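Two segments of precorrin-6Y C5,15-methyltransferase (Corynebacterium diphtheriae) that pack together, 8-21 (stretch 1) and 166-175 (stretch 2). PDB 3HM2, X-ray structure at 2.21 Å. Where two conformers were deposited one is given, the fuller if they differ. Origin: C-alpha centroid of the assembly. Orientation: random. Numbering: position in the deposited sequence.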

# COMPACT_ATOMS: atom_id res chain seq x y z
N LEU A 8 8.02 -11.56 11.75
CA LEU A 8 6.62 -11.84 11.50
C LEU A 8 6.30 -11.53 10.03
O LEU A 8 5.36 -12.08 9.45
N THR A 9 7.10 -10.65 9.43
CA THR A 9 7.16 -10.55 7.98
C THR A 9 8.16 -11.59 7.53
O THR A 9 8.11 -12.06 6.39
N LYS A 10 9.09 -11.94 8.42
CA LYS A 10 10.07 -12.98 8.12
C LYS A 10 9.43 -14.35 8.15
O LYS A 10 9.92 -15.28 7.52
N GLN A 11 8.32 -14.47 8.88
CA GLN A 11 7.47 -15.65 8.79
C GLN A 11 6.56 -15.57 7.57
O GLN A 11 6.51 -16.49 6.76
N HIS A 12 5.84 -14.45 7.45
CA HIS A 12 4.84 -14.22 6.39
C HIS A 12 5.40 -14.22 4.96
O HIS A 12 4.69 -14.57 4.00
N VAL A 13 6.66 -13.81 4.83
CA VAL A 13 7.34 -13.80 3.53
C VAL A 13 7.73 -15.22 3.09
O VAL A 13 7.61 -15.57 1.91
N ARG A 14 8.21 -16.01 4.05
CA ARG A 14 8.42 -17.44 3.86
C ARG A 14 7.14 -18.11 3.35
O ARG A 14 7.17 -18.84 2.36
N ALA A 15 6.03 -17.86 4.02
CA ALA A 15 4.73 -18.40 3.62
C ALA A 15 4.39 -18.14 2.16
O ALA A 15 4.04 -19.06 1.44
N LEU A 16 4.48 -16.90 1.72
CA LEU A 16 4.10 -16.56 0.34
C LEU A 16 5.03 -17.20 -0.68
O LEU A 16 4.61 -17.53 -1.80
N ALA A 17 6.28 -17.36 -0.28
CA ALA A 17 7.28 -17.99 -1.13
C ALA A 17 7.05 -19.49 -1.19
O ALA A 17 7.22 -20.10 -2.24
N ILE A 18 6.66 -20.11 -0.09
CA ILE A 18 6.30 -21.52 -0.18
C ILE A 18 5.06 -21.71 -1.07
O ILE A 18 5.10 -22.48 -2.03
N SER A 19 3.99 -20.98 -0.80
CA SER A 19 2.79 -21.11 -1.64
C SER A 19 3.08 -20.89 -3.13
O SER A 19 2.41 -21.47 -3.98
N ALA A 20 4.07 -20.06 -3.43
CA ALA A 20 4.41 -19.73 -4.81
C ALA A 20 5.20 -20.85 -5.47
O ALA A 20 5.04 -21.13 -6.66
N LEU A 21 6.06 -21.50 -4.69
CA LEU A 21 6.97 -22.51 -5.22
C LEU A 21 6.23 -23.78 -5.60
O LEU A 21 6.65 -24.52 -6.48
N PRO A 166 4.01 -0.01 8.15
CA PRO A 166 4.37 -0.76 6.95
C PRO A 166 5.82 -1.26 6.96
O PRO A 166 6.73 -0.57 7.45
N ALA A 167 6.03 -2.47 6.46
CA ALA A 167 7.38 -2.95 6.20
C ALA A 167 7.69 -2.56 4.76
O ALA A 167 6.79 -2.15 4.03
N LEU A 168 8.96 -2.66 4.37
CA LEU A 168 9.34 -2.44 2.98
C LEU A 168 8.66 -3.49 2.10
O LEU A 168 8.54 -4.65 2.49
N PRO A 169 8.21 -3.09 0.90
CA PRO A 169 7.58 -4.08 0.03
C PRO A 169 8.57 -5.16 -0.40
O PRO A 169 9.76 -5.10 -0.10
N VAL A 170 8.04 -6.15 -1.10
CA VAL A 170 8.78 -7.32 -1.49
C VAL A 170 8.23 -7.71 -2.83
O VAL A 170 7.01 -7.77 -3.00
N HIS A 171 9.12 -7.94 -3.78
CA HIS A 171 8.68 -8.32 -5.11
C HIS A 171 9.00 -9.76 -5.35
O HIS A 171 10.03 -10.28 -4.91
N GLN A 172 8.06 -10.41 -6.02
CA GLN A 172 8.14 -11.84 -6.21
C GLN A 172 7.86 -12.18 -7.63
O GLN A 172 6.80 -11.88 -8.18
N TRP A 173 8.84 -12.83 -8.22
CA TRP A 173 8.72 -13.39 -9.54
C TRP A 173 8.55 -14.90 -9.41
O TRP A 173 9.39 -15.58 -8.83
N THR A 174 7.42 -15.42 -9.89
CA THR A 174 7.25 -16.85 -10.08
C THR A 174 7.02 -17.21 -11.54
O THR A 174 6.26 -16.55 -12.26
N VAL A 175 7.67 -18.27 -11.99
CA VAL A 175 7.64 -18.62 -13.40
C VAL A 175 7.69 -20.16 -13.66
O VAL A 175 8.00 -20.96 -12.76

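The contact sets one helix, 9-21, beside a strand that runs almost parallel to it, at 15° with the axes 9.5 Å apart at their closest. Because the two run the same way, contacts advance in step along both: Thr-9 lies level with Ala-167, Val-13 with Val-170, Ala-17 with Gln-172 and Ala-20 with Thr-174. On the strand the alternation is strict. Val-170, Gln-172 and Thr-174 point toward the helix, while His-171 and Trp-173 touch none of it. The helix answers with a stripe spaced by three or four residues.

The apolar contacts lie at the N-terminal end, and they are light. Thr-9, in the p rotamer, points toward the other stretch and brings its methyl CG2 to 3.9 Å from CB of Ala-167, in the loop before the strand. One helical turn later Val-13 and Val-170, both t, meet through their CG2 atoms at 4.4 Å, a loose touch; the CA-to-CB bond of Val-13 points sideways, that of Val-170 toward the helix.

Farther along, Gln-172 lies against Ala-17 and Ala-20. Gln-172, t at chi1 and chi2 with chi3 at 81°, extends to the helix and has more area covered than any other residue here. Its NE2 lies 3.7 Å from CA of Ala-17 and 3.9 Å from the CB of that residue, and its OE1 is 3.5 Å from CB of Ala-20. Leu-16, chi1 m and chi2 t, also points toward the strand, its CB 4.5 Å from Gln-172 NE2.

Polar atoms come near one another without pairing across the interface. Gln-172 OE1 stands 3.5 Å from Leu-16 O, but both are acceptors; NE2 finds its hydrogen bond elsewhere in the structure. Thr-174, chi1 t, places OG1 3.7 Å from Ala-20 O. No hydrogen bond joins the stretches; what joins them is van der Waals contact, with 283 Å² buried in total, both sides summed.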

# COMPACT_ATOMS: atom_id res chain seq x y z
CB LEU A 8 5.81 -10.97 12.45
CG LEU A 8 6.75 -10.61 13.62
CD1 LEU A 8 6.61 -9.17 14.10
CD2 LEU A 8 6.65 -11.60 14.78
CB THR A 9 7.69 -9.20 7.52
OG1 THR A 9 8.89 -8.90 8.23
CG2 THR A 9 6.65 -8.11 7.74
CB LYS A 10 11.27 -12.90 9.07
CG LYS A 10 12.22 -11.73 8.78
CD LYS A 10 13.53 -11.91 9.52
CE LYS A 10 14.09 -10.59 9.97
NZ LYS A 10 14.86 -10.73 11.25
CB GLN A 11 6.62 -15.81 10.05
CG GLN A 11 5.46 -16.81 9.87
CD GLN A 11 4.33 -16.61 10.88
OE1 GLN A 11 4.56 -16.15 12.00
NE2 GLN A 11 3.11 -16.96 10.48
CB HIS A 12 4.09 -12.90 6.64
CG HIS A 12 3.04 -13.00 7.70
ND1 HIS A 12 2.12 -14.03 7.75
CD2 HIS A 12 2.74 -12.19 8.75
CE1 HIS A 12 1.31 -13.85 8.77
NE2 HIS A 12 1.66 -12.74 9.40
CB VAL A 13 8.56 -12.85 3.53
CG1 VAL A 13 9.45 -13.09 2.30
CG2 VAL A 13 8.09 -11.40 3.63
CB ARG A 14 8.88 -18.07 5.19
CG ARG A 14 8.22 -19.40 5.54
CD ARG A 14 9.05 -20.21 6.54
NE ARG A 14 8.90 -19.76 7.92
CZ ARG A 14 9.67 -18.84 8.50
NH1 ARG A 14 10.65 -18.26 7.81
NH2 ARG A 14 9.46 -18.49 9.76
CB ALA A 15 3.62 -17.84 4.52
CB LEU A 16 4.07 -15.06 0.15
CG LEU A 16 2.94 -14.40 0.92
CD1 LEU A 16 3.21 -12.91 1.22
CD2 LEU A 16 1.65 -14.59 0.14
CB ALA A 17 8.69 -17.66 -0.63
CB ILE A 18 6.14 -22.19 1.21
CG1 ILE A 18 7.31 -21.81 2.13
CG2 ILE A 18 6.11 -23.70 1.06
CD1 ILE A 18 8.56 -22.71 2.00
CB SER A 19 1.67 -20.16 -1.19
OG SER A 19 1.59 -19.03 -2.06
CB ALA A 20 5.18 -18.42 -4.87
CB LEU A 21 8.08 -22.82 -4.21
CG LEU A 21 9.09 -21.71 -3.94
CD1 LEU A 21 9.76 -21.91 -2.59
CD2 LEU A 21 10.12 -21.63 -5.05
CB PRO A 166 4.14 0.25 5.82
CG PRO A 166 4.34 1.57 6.50
CD PRO A 166 3.66 1.38 7.82
CB ALA A 167 7.49 -4.49 6.41
CB LEU A 168 10.87 -2.51 2.84
CG LEU A 168 11.68 -1.30 3.32
CD1 LEU A 168 13.15 -1.67 3.50
CD2 LEU A 168 11.54 -0.08 2.40
CB PRO A 169 7.14 -3.26 -1.19
CG PRO A 169 7.12 -1.86 -0.72
CD PRO A 169 8.24 -1.76 0.27
CB VAL A 170 8.56 -8.46 -0.50
CG1 VAL A 170 9.04 -9.78 -1.09
CG2 VAL A 170 9.24 -8.14 0.83
CB HIS A 171 9.24 -7.38 -6.19
CG HIS A 171 8.65 -6.01 -6.12
ND1 HIS A 171 9.00 -5.11 -5.13
CD2 HIS A 171 7.68 -5.41 -6.85
CE1 HIS A 171 8.28 -4.01 -5.27
NE2 HIS A 171 7.48 -4.17 -6.31
CB GLN A 172 7.19 -12.59 -5.28
CG GLN A 172 7.66 -13.99 -4.99
CD GLN A 172 6.92 -14.61 -3.85
OE1 GLN A 172 5.79 -15.12 -4.01
NE2 GLN A 172 7.54 -14.59 -2.67
CB TRP A 173 9.94 -12.99 -10.37
CG TRP A 173 9.80 -13.27 -11.81
CD1 TRP A 173 8.67 -13.10 -12.57
CD2 TRP A 173 10.79 -13.79 -12.68
NE1 TRP A 173 8.91 -13.49 -13.86
CE2 TRP A 173 10.21 -13.92 -13.96
CE3 TRP A 173 12.12 -14.18 -12.50
CZ2 TRP A 173 10.91 -14.41 -15.05
CZ3 TRP A 173 12.82 -14.66 -13.59
CH2 TRP A 173 12.21 -14.77 -14.86
CB THR A 174 6.11 -17.41 -9.27
OG1 THR A 174 6.12 -18.83 -9.40
CG2 THR A 174 4.81 -16.92 -9.81
CB VAL A 175 8.75 -17.80 -14.15
CG1 VAL A 175 10.14 -18.12 -13.57
CG2 VAL A 175 8.69 -17.98 -15.68